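Local coordinates for malonyl CoA-acyl carrier protein transacylase (Mycobacterium tuberculosis, PDB 2QC3), which catalyses transfer of the malonyl group from malonyl-CoA to holo acyl carrier protein, a step of fatty acid biosynthesis, at residues Val59-Ile64 against Ala115-Glu120; Ala166-Ala171 against Thr196-Pro201; Glu173-Asp178 against Ala183-Leu188; Val249-Cys254 against Gly273-Ile278. All coordinates share one frame; numbering follows the deposited sequence.

Contact 1: Val59-Ile64 against Ala115-Glu120; sequences VAQPLI and ATRGAE. With ACY (acetic acid), chain B.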
# COMPACT_ATOMS: atom_id res chain seq x y z
N VAL A 59 -11.13 6.61 4.50
CA VAL A 59 -11.49 6.89 3.11
C VAL A 59 -10.36 6.64 2.11
O VAL A 59 -10.57 6.02 1.06
CB VAL A 59 -11.96 8.37 2.95
CG1 VAL A 59 -11.86 8.81 1.50
CG2 VAL A 59 -13.40 8.51 3.44
N ALA A 60 -9.16 7.12 2.42
CA ALA A 60 -8.04 6.95 1.50
C ALA A 60 -7.68 5.51 1.21
O ALA A 60 -7.23 5.17 0.11
CB ALA A 60 -6.82 7.69 2.02
N GLN A 61 -7.86 4.63 2.19
CA GLN A 61 -7.51 3.24 1.96
C GLN A 61 -8.37 2.58 0.86
O GLN A 61 -7.82 2.03 -0.11
CB GLN A 61 -7.58 2.47 3.29
CG GLN A 61 -6.42 2.74 4.22
CD GLN A 61 -6.32 1.74 5.35
OE1 GLN A 61 -6.30 0.54 5.13
NE2 GLN A 61 -6.24 2.24 6.58
N PRO A 62 -9.71 2.63 0.96
CA PRO A 62 -10.50 2.01 -0.10
C PRO A 62 -10.41 2.79 -1.41
O PRO A 62 -10.53 2.22 -2.49
CB PRO A 62 -11.92 2.00 0.48
CG PRO A 62 -11.93 3.25 1.30
CD PRO A 62 -10.59 3.21 1.99
N LEU A 63 -10.20 4.09 -1.29
CA LEU A 63 -10.10 4.96 -2.46
C LEU A 63 -8.83 4.61 -3.24
O LEU A 63 -8.86 4.48 -4.47
CB LEU A 63 -10.06 6.42 -2.00
CG LEU A 63 -10.25 7.53 -3.05
CD1 LEU A 63 -11.58 7.35 -3.77
CD2 LEU A 63 -10.20 8.88 -2.34
N ILE A 64 -7.72 4.44 -2.52
CA ILE A 64 -6.46 4.08 -3.16
C ILE A 64 -6.55 2.71 -3.82
O ILE A 64 -6.09 2.54 -4.95
CB ILE A 64 -5.30 4.08 -2.14
CG1 ILE A 64 -5.01 5.51 -1.69
CG2 ILE A 64 -4.04 3.45 -2.76
CD1 ILE A 64 -4.07 5.60 -0.51
N ALA A 115 -11.95 -0.83 2.90
CA ALA A 115 -12.79 0.10 3.64
C ALA A 115 -12.89 -0.31 5.11
O ALA A 115 -12.94 0.54 6.01
CB ALA A 115 -14.18 0.17 3.01
N THR A 116 -12.93 -1.61 5.37
CA THR A 116 -13.00 -2.12 6.73
C THR A 116 -11.68 -1.83 7.44
O THR A 116 -11.66 -1.43 8.61
CB THR A 116 -13.25 -3.63 6.76
OG1 THR A 116 -14.55 -3.91 6.25
CG2 THR A 116 -13.16 -4.16 8.18
N ARG A 117 -10.59 -2.06 6.73
CA ARG A 117 -9.25 -1.83 7.27
C ARG A 117 -9.13 -0.37 7.68
O ARG A 117 -8.55 -0.05 8.71
CB ARG A 117 -8.19 -2.18 6.21
CG ARG A 117 -6.75 -2.22 6.71
CD ARG A 117 -5.83 -2.73 5.60
NE ARG A 117 -4.46 -2.98 6.05
CZ ARG A 117 -3.56 -2.03 6.28
NH1 ARG A 117 -3.86 -0.75 6.11
NH2 ARG A 117 -2.34 -2.36 6.67
N GLY A 118 -9.70 0.52 6.88
CA GLY A 118 -9.63 1.94 7.19
C GLY A 118 -10.48 2.35 8.38
O GLY A 118 -10.00 3.06 9.27
N ALA A 119 -11.73 1.91 8.40
CA ALA A 119 -12.64 2.23 9.49
C ALA A 119 -12.12 1.67 10.81
O ALA A 119 -12.19 2.34 11.84
CB ALA A 119 -14.03 1.66 9.20
N GLU A 120 -11.61 0.44 10.78
CA GLU A 120 -11.08 -0.17 12.00
C GLU A 120 -9.81 0.52 12.51
O GLU A 120 -9.66 0.73 13.71
CB GLU A 120 -10.78 -1.65 11.76
CG GLU A 120 -12.01 -2.51 11.62
CD GLU A 120 -12.98 -2.33 12.78
OE1 GLU A 120 -12.54 -2.38 13.94
OE2 GLU A 120 -14.18 -2.13 12.52
C ACY B . -1.35 1.78 5.53
O ACY B . -1.57 0.83 6.27
OXT ACY B . -1.79 1.76 4.26
CH3 ACY B . -0.59 2.97 6.03

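Contact 2: Ala166-Ala171 against Thr196-Pro201; sequences AGRLTA and TEFMAP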
# COMPACT_ATOMS: atom_id res chain seq x y z
N ALA A 166 7.19 4.99 14.11
CA ALA A 166 5.82 5.11 14.57
C ALA A 166 5.69 4.75 16.04
O ALA A 166 6.40 3.89 16.55
CB ALA A 166 4.90 4.23 13.73
N GLY A 167 4.78 5.44 16.72
CA GLY A 167 4.54 5.20 18.13
C GLY A 167 3.73 6.36 18.68
O GLY A 167 3.06 7.06 17.92
N ARG A 168 3.80 6.56 20.00
CA ARG A 168 3.07 7.66 20.63
C ARG A 168 3.65 8.97 20.15
O ARG A 168 4.86 9.08 19.97
CB ARG A 168 3.18 7.56 22.16
CG ARG A 168 2.50 6.32 22.76
CD ARG A 168 2.72 6.21 24.27
NE ARG A 168 2.32 4.91 24.80
CZ ARG A 168 1.07 4.57 25.05
NH1 ARG A 168 0.10 5.44 24.82
NH2 ARG A 168 0.79 3.36 25.52
N LEU A 169 2.79 9.95 19.92
CA LEU A 169 3.20 11.27 19.45
C LEU A 169 4.27 11.78 20.39
O LEU A 169 5.23 12.44 19.99
CB LEU A 169 2.00 12.22 19.45
CG LEU A 169 0.95 11.89 18.39
CD1 LEU A 169 -0.33 12.67 18.64
CD2 LEU A 169 1.52 12.19 17.01
N THR A 170 4.08 11.43 21.66
CA THR A 170 5.00 11.81 22.70
C THR A 170 6.43 11.36 22.38
O THR A 170 7.39 12.13 22.53
CB THR A 170 4.52 11.24 24.05
OG1 THR A 170 3.57 12.14 24.63
CG2 THR A 170 5.64 11.06 25.00
N ALA A 171 6.58 10.13 21.93
CA ALA A 171 7.90 9.62 21.60
C ALA A 171 8.36 10.20 20.26
O ALA A 171 9.54 10.45 20.06
CB ALA A 171 7.86 8.09 21.54
N THR A 196 1.80 -1.05 13.77
CA THR A 196 2.40 -1.23 15.09
C THR A 196 1.33 -1.84 15.98
O THR A 196 0.18 -1.95 15.56
CB THR A 196 2.85 0.11 15.73
OG1 THR A 196 1.70 0.88 16.08
CG2 THR A 196 3.75 0.90 14.76
N GLU A 197 1.71 -2.23 17.19
CA GLU A 197 0.76 -2.82 18.12
C GLU A 197 -0.40 -1.87 18.44
O GLU A 197 -1.47 -2.31 18.85
CB GLU A 197 1.47 -3.24 19.41
CG GLU A 197 2.34 -4.48 19.24
CD GLU A 197 1.53 -5.75 19.04
OE1 GLU A 197 0.57 -5.74 18.23
OE2 GLU A 197 1.86 -6.78 19.68
N PHE A 198 -0.19 -0.57 18.23
CA PHE A 198 -1.24 0.41 18.52
C PHE A 198 -2.46 0.23 17.62
O PHE A 198 -3.54 0.76 17.90
CB PHE A 198 -0.69 1.84 18.43
CG PHE A 198 0.31 2.16 19.51
CD1 PHE A 198 1.68 2.16 19.25
CD2 PHE A 198 -0.13 2.39 20.82
CE1 PHE A 198 2.60 2.38 20.28
CE2 PHE A 198 0.78 2.60 21.85
CZ PHE A 198 2.15 2.60 21.59
N MET A 199 -2.30 -0.53 16.53
CA MET A 199 -3.42 -0.80 15.64
C MET A 199 -4.14 -2.07 16.10
O MET A 199 -5.16 -2.43 15.53
CB MET A 199 -2.94 -0.97 14.19
CG MET A 199 -2.41 0.30 13.55
SD MET A 199 -3.68 1.58 13.51
CE MET A 199 -3.26 2.51 14.98
N ALA A 200 -3.61 -2.72 17.13
CA ALA A 200 -4.18 -3.97 17.64
C ALA A 200 -5.70 -3.99 17.77
O ALA A 200 -6.33 -4.99 17.44
CB ALA A 200 -3.55 -4.33 18.98
N PRO A 201 -6.32 -2.90 18.26
CA PRO A 201 -7.78 -2.93 18.39
C PRO A 201 -8.53 -3.04 17.06
O PRO A 201 -9.73 -3.32 17.04
CB PRO A 201 -8.09 -1.65 19.17
CG PRO A 201 -6.92 -0.76 18.89
CD PRO A 201 -5.75 -1.69 18.87

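Contact 3: Glu173-Asp178 against Ala183-Leu188; sequences EKLAED and ARVRAL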
# COMPACT_ATOMS: atom_id res chain seq x y z
N GLU A 173 7.82 13.12 19.20
CA GLU A 173 8.26 14.48 19.47
C GLU A 173 9.68 14.50 20.03
O GLU A 173 10.49 15.35 19.67
CB GLU A 173 7.31 15.17 20.45
CG GLU A 173 5.96 15.48 19.87
CD GLU A 173 5.04 16.19 20.85
OE1 GLU A 173 5.41 17.28 21.33
OE2 GLU A 173 3.96 15.65 21.13
N LYS A 174 9.97 13.57 20.93
CA LYS A 174 11.31 13.52 21.48
C LYS A 174 12.30 13.17 20.37
O LYS A 174 13.47 13.54 20.43
CB LYS A 174 11.40 12.49 22.61
CG LYS A 174 10.56 12.82 23.84
CD LYS A 174 10.74 11.77 24.93
CE LYS A 174 10.17 12.25 26.25
NZ LYS A 174 10.47 11.27 27.34
N LEU A 175 11.82 12.46 19.35
CA LEU A 175 12.66 12.06 18.22
C LEU A 175 13.02 13.29 17.40
O LEU A 175 14.19 13.51 17.06
CB LEU A 175 11.94 11.05 17.31
CG LEU A 175 12.66 10.67 16.00
CD1 LEU A 175 14.00 10.00 16.31
CD2 LEU A 175 11.78 9.74 15.18
N ALA A 176 12.01 14.09 17.08
CA ALA A 176 12.20 15.31 16.30
C ALA A 176 13.02 16.35 17.08
O ALA A 176 13.72 17.16 16.48
CB ALA A 176 10.85 15.89 15.90
N GLU A 177 12.92 16.33 18.40
CA GLU A 177 13.67 17.28 19.22
C GLU A 177 15.17 17.05 19.16
O GLU A 177 15.95 18.00 19.11
CB GLU A 177 13.24 17.21 20.69
CG GLU A 177 12.12 18.16 21.08
CD GLU A 177 12.08 18.39 22.59
OE1 GLU A 177 12.14 17.40 23.35
OE2 GLU A 177 11.98 19.57 23.01
N ASP A 178 15.58 15.79 19.17
CA ASP A 178 16.99 15.44 19.13
C ASP A 178 17.26 14.36 18.10
O ASP A 178 17.56 13.22 18.44
CB ASP A 178 17.46 14.97 20.51
CG ASP A 178 17.61 16.10 21.50
OD1 ASP A 178 16.58 16.71 21.88
OD2 ASP A 178 18.76 16.40 21.89
N ALA A 183 20.21 12.77 10.25
CA ALA A 183 18.88 12.25 9.98
C ALA A 183 17.82 13.34 10.01
O ALA A 183 17.77 14.16 10.93
CB ALA A 183 18.53 11.15 11.00
N ARG A 184 16.96 13.34 9.00
CA ARG A 184 15.87 14.30 8.90
C ARG A 184 14.61 13.61 9.39
O ARG A 184 14.29 12.52 8.94
CB ARG A 184 15.67 14.73 7.44
CG ARG A 184 16.67 15.73 6.92
CD ARG A 184 16.80 15.60 5.41
NE ARG A 184 15.51 15.44 4.76
CZ ARG A 184 15.31 14.74 3.64
NH1 ARG A 184 16.33 14.13 3.05
NH2 ARG A 184 14.09 14.65 3.12
N VAL A 185 13.90 14.26 10.30
CA VAL A 185 12.68 13.70 10.84
C VAL A 185 11.50 14.55 10.42
O VAL A 185 11.48 15.76 10.67
CB VAL A 185 12.73 13.65 12.38
CG1 VAL A 185 11.40 13.11 12.93
CG2 VAL A 185 13.89 12.78 12.84
N ARG A 186 10.53 13.93 9.76
CA ARG A 186 9.34 14.64 9.31
C ARG A 186 8.07 13.89 9.71
O ARG A 186 7.83 12.78 9.25
CB ARG A 186 9.37 14.82 7.79
CG ARG A 186 9.34 13.52 7.01
CD ARG A 186 9.18 13.77 5.52
NE ARG A 186 7.93 14.48 5.23
CZ ARG A 186 6.93 13.96 4.52
NH1 ARG A 186 7.02 12.73 4.03
NH2 ARG A 186 5.82 14.66 4.33
N ALA A 187 7.27 14.53 10.56
CA ALA A 187 6.02 13.94 11.01
C ALA A 187 5.12 13.79 9.79
O ALA A 187 5.03 14.71 8.98
CB ALA A 187 5.36 14.84 12.03
N LEU A 188 4.48 12.64 9.66
CA LEU A 188 3.59 12.40 8.53
C LEU A 188 2.16 12.76 8.91
O LEU A 188 1.77 12.68 10.08
CB LEU A 188 3.68 10.94 8.09
CG LEU A 188 5.10 10.47 7.73
CD1 LEU A 188 5.08 8.97 7.49
CD2 LEU A 188 5.60 11.21 6.48

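Contact 4: Val249-Cys254 against Gly273-Ile278; sequences VRWDLC and GTLSGI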
# COMPACT_ATOMS: atom_id res chain seq x y z
N VAL A 249 6.25 -2.79 7.79
CA VAL A 249 6.23 -3.01 6.35
C VAL A 249 7.69 -3.14 5.91
O VAL A 249 8.43 -2.16 5.93
CB VAL A 249 5.58 -1.80 5.61
CG1 VAL A 249 5.70 -1.98 4.09
CG2 VAL A 249 4.11 -1.67 6.02
N ARG A 250 8.10 -4.36 5.55
CA ARG A 250 9.48 -4.57 5.10
C ARG A 250 9.55 -4.40 3.58
O ARG A 250 9.80 -5.36 2.84
CB ARG A 250 9.97 -5.97 5.50
CG ARG A 250 10.12 -6.20 7.01
CD ARG A 250 10.89 -5.06 7.68
NE ARG A 250 12.23 -4.85 7.12
CZ ARG A 250 13.36 -5.32 7.64
NH1 ARG A 250 14.52 -5.07 7.05
NH2 ARG A 250 13.34 -6.03 8.76
N TRP A 251 9.31 -3.18 3.11
CA TRP A 251 9.36 -2.92 1.68
C TRP A 251 10.77 -3.21 1.15
O TRP A 251 10.93 -3.69 0.03
CB TRP A 251 8.97 -1.47 1.37
CG TRP A 251 8.90 -1.23 -0.11
CD1 TRP A 251 9.72 -0.44 -0.86
CD2 TRP A 251 8.00 -1.87 -1.03
NE1 TRP A 251 9.39 -0.55 -2.20
CE2 TRP A 251 8.34 -1.42 -2.33
CE3 TRP A 251 6.94 -2.78 -0.89
CZ2 TRP A 251 7.67 -1.85 -3.48
CZ3 TRP A 251 6.27 -3.21 -2.04
CH2 TRP A 251 6.63 -2.74 -3.32
N ASP A 252 11.78 -2.93 1.96
CA ASP A 252 13.16 -3.19 1.57
C ASP A 252 13.38 -4.67 1.24
O ASP A 252 14.10 -4.99 0.29
CB ASP A 252 14.14 -2.76 2.67
CG ASP A 252 13.80 -3.35 4.04
OD1 ASP A 252 14.64 -3.20 4.96
OD2 ASP A 252 12.72 -3.94 4.22
N LEU A 253 12.76 -5.56 2.01
CA LEU A 253 12.90 -6.99 1.75
C LEU A 253 12.14 -7.40 0.49
O LEU A 253 12.53 -8.33 -0.22
CB LEU A 253 12.40 -7.80 2.96
CG LEU A 253 13.16 -7.56 4.28
CD1 LEU A 253 12.64 -8.51 5.37
CD2 LEU A 253 14.66 -7.79 4.05
N CYS A 254 11.06 -6.69 0.18
CA CYS A 254 10.29 -7.01 -1.01
C CYS A 254 11.10 -6.68 -2.26
O CYS A 254 11.16 -7.48 -3.20
CB CYS A 254 8.97 -6.22 -1.02
SG CYS A 254 7.73 -6.78 0.18
N GLY A 273 3.05 6.58 -6.60
CA GLY A 273 3.73 7.23 -5.50
C GLY A 273 5.24 7.27 -5.66
O GLY A 273 5.76 7.91 -6.56
N THR A 274 5.93 6.55 -4.78
CA THR A 274 7.39 6.52 -4.81
C THR A 274 7.95 5.10 -4.93
O THR A 274 9.16 4.91 -4.90
CB THR A 274 7.97 7.16 -3.53
OG1 THR A 274 7.58 6.38 -2.39
CG2 THR A 274 7.45 8.59 -3.35
N LEU A 275 7.07 4.11 -5.06
CA LEU A 275 7.54 2.72 -5.15
C LEU A 275 8.47 2.50 -6.34
O LEU A 275 9.47 1.79 -6.24
CB LEU A 275 6.35 1.76 -5.21
CG LEU A 275 5.36 1.88 -4.06
CD1 LEU A 275 4.33 0.75 -4.13
CD2 LEU A 275 6.11 1.85 -2.73
N SER A 276 8.12 3.09 -7.47
CA SER A 276 8.92 2.96 -8.68
C SER A 276 10.36 3.41 -8.40
O SER A 276 11.32 2.70 -8.71
CB SER A 276 8.32 3.80 -9.81
OG SER A 276 7.12 3.24 -10.28
N GLY A 277 10.50 4.60 -7.82
CA GLY A 277 11.81 5.14 -7.51
C GLY A 277 12.57 4.28 -6.52
O GLY A 277 13.77 4.06 -6.67
N ILE A 278 11.88 3.80 -5.49
CA ILE A 278 12.53 2.95 -4.50
C ILE A 278 12.98 1.66 -5.18
O ILE A 278 14.12 1.24 -5.00
CB ILE A 278 11.58 2.60 -3.32
CG1 ILE A 278 11.50 3.76 -2.34
CG2 ILE A 278 12.10 1.39 -2.58
CD1 ILE A 278 11.25 5.11 -2.97

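Contact 1: Val59-Ile64 against Ala115-Glu120
Q61 and R117 reach toward each other from helices 57-77 and 107-125, which run antiparallel here (166°), their axes 7.5 Å apart. R117 sets off with CG anti to its own N (chi1 -170°) and stays extended as far as NE, carrying the guanidinium toward the active-site cleft. The Q61 side chain crosses it at about a right angle, and R117 NH1 donates to Q61 OE1 at 2.9 Å, nearly straight (162°). The oxygen lies in the guanidinium plane, but the donor stands well above the amide plane. Q61 NE2 packs over G118 CA (3.5 Å), where the absence of a side chain lets the amide settle on the helix backbone, and it is hydrogen-bonded to T57 OG1. One residue on, P62 CB packs against A115 CB at 3.9 Å. The guanidinium also binds an acetate, probably from the crystallisation liquor and held by V93 N as well: R117 NH1 to the acetate O is 2.8 Å, and the bond from NH2 is weak. With H195 and S92, probable active-site residues, close by, this is consistent with R117 being placed to receive the malonyl carboxylate, as in related malonyl transferases, and with Q61 fixing its rotation.

Contact 2: Ala166-Ala171 against Thr196-Pro201
A166 ends strand 162-166 with its methyl directed at T196, A166 CB to T196 CG2 being 3.7 Å, a small buried apolar contact. G167 turns the chain out of the sheet, and its CA approaches F198 CE1 obliquely at 4.0 Å. R168, the N-cap residue of helix 169-177, makes the broadest use of the ring. Its side chain runs extended from CG to NE and crosses that of F198 at about a right angle, R168 CG lying 3.9 Å from F198 CZ. The ring then presents its edge to one face of the guanidinium: F198 CE2 stands over the centre of that group, 3.7 Å from R168 NH2, with the two planes 80° apart. The cation thus meets the rim of the ring and not its pi face, while R168 NH1 forms a salt bridge with E128. On the other segment, T196 places OG1 between N and the carbonyl carbon (chi1 69°), where it accepts from F198 N in an ST turn and also bonds to A193 O. This fixes the start of the 3-10 turn that carries F198, just after H195, a probable active-site residue. The contact sits at the end of the mixed sheet, where A166 packs on strands 130-136 and 153-159 and T196 on 153-159; helix 169-177 leads away, and helix 107-125 packs against M199 and P201.

Contact 3: Glu173-Asp178 against Ala183-Leu188
V185, L175 and A176 carry the whole contact, V185 giving by far the most surface. It projects from strand 184-187, an outermost strand of the mixed sheet, toward helix 169-177 and lays its two methyls against L175 and A176. V185 CG1 lies anti to the backbone N (chi1 178°), which turns it to A176, 4.1 Å from A176 CB, while V185 CG2 takes the neighbouring place, 4.0 Å from L175 CG. L175 leaves the helix at a tangent to the strand, but its branch point swings in beside the valine, and L175 CD2 adds a further touch on V185 CG1 at 4.1 Å. The leucine is the inner member of the group: it is buried, and it also packs on V135 of strand 130-136, A165 of strand 162-166 and L147 of helix 140-149. A176 lies at the solvent edge, its single methyl covering the outer flank of the valine. Behind V185 the strand is anchored to strand 130-136 through backbone bonds of R184 with L136 and R186 with A134. Helix and strand, joined by a short loop, are the last helix-strand pair of the ferredoxin-like small subdomain familiar in malonyl transferases. The contact is apolar throughout, held by shape and by the removal of aliphatic surface from water, with R184 and R186 leaving the strand on the side away from the helix.

Contact 4: Val249-Cys254 against Gly273-Ile278
The W251 indole is sandwiched between aliphatic groups: C254 CB lies over one face and L275 CD2 over the other, each offset toward the rim, while I278 CG2 stands at the edge in the plane of the ring. The contact joins helices 251-260 and 275-282, which precede and follow strand 263-268 of the parallel sheet in the alpha/beta core of the acyl transferase domain. L275 CD2 makes a CH-pi contact, 4.3 Å from the centroid of the W251 five-membered ring and 25° off its normal, and also lies 4.0 Å from W251 CE2. The leucine does not start out toward the tryptophan, but its terminal branch reaches the indole, crossing it at about a right angle. I278 brings CG2 anti to its backbone N, which aims that methyl at the pyrrole edge, I278 CG2 being 3.4 Å from W251 NE1. W251 itself sets CG anti to its N (chi1 -175°), extending the indole from its helix toward helix 275-282; L6 of strand 2-7 touches both W251 and L275, and N158 of strand 153-159 also packs on the tryptophan. The indole lies against the turn that fits a nucleophile elbow, about 8 Å from the side chain of S92, a probable active-site residue. At the helix start, R250 forms a two-pronged salt bridge with D252, R250 NE to D252 OD2 at 3.1 Å, and L253 CD1 covers one guanidinium face. The second nitrogen completes the fork: R250 NH1 to D252 OD1 is 2.8 Å, at 166°.

From the N terminus, contact 1 closes first, bringing helix 107-125 back against helix 57-77 across a loop of 50 residues that includes strand 86-90 and the S92 region. Contact 2 follows, joining the end of strand 162-166 to the loop before helix 203-211; contact 3 lies within that span, packing helix 169-177 on strand 184-187. Contact 4 comes last, linking the helices before and after strand 263-268 in the chain. None of the loops cross. Contacts 1 and 2 meet where E120 packs near P201, while contacts 2 and 3 share helix 169-177. Contacts 3 and 4 reach opposite outer strands of the mixed sheet, 184-187 and 249-250.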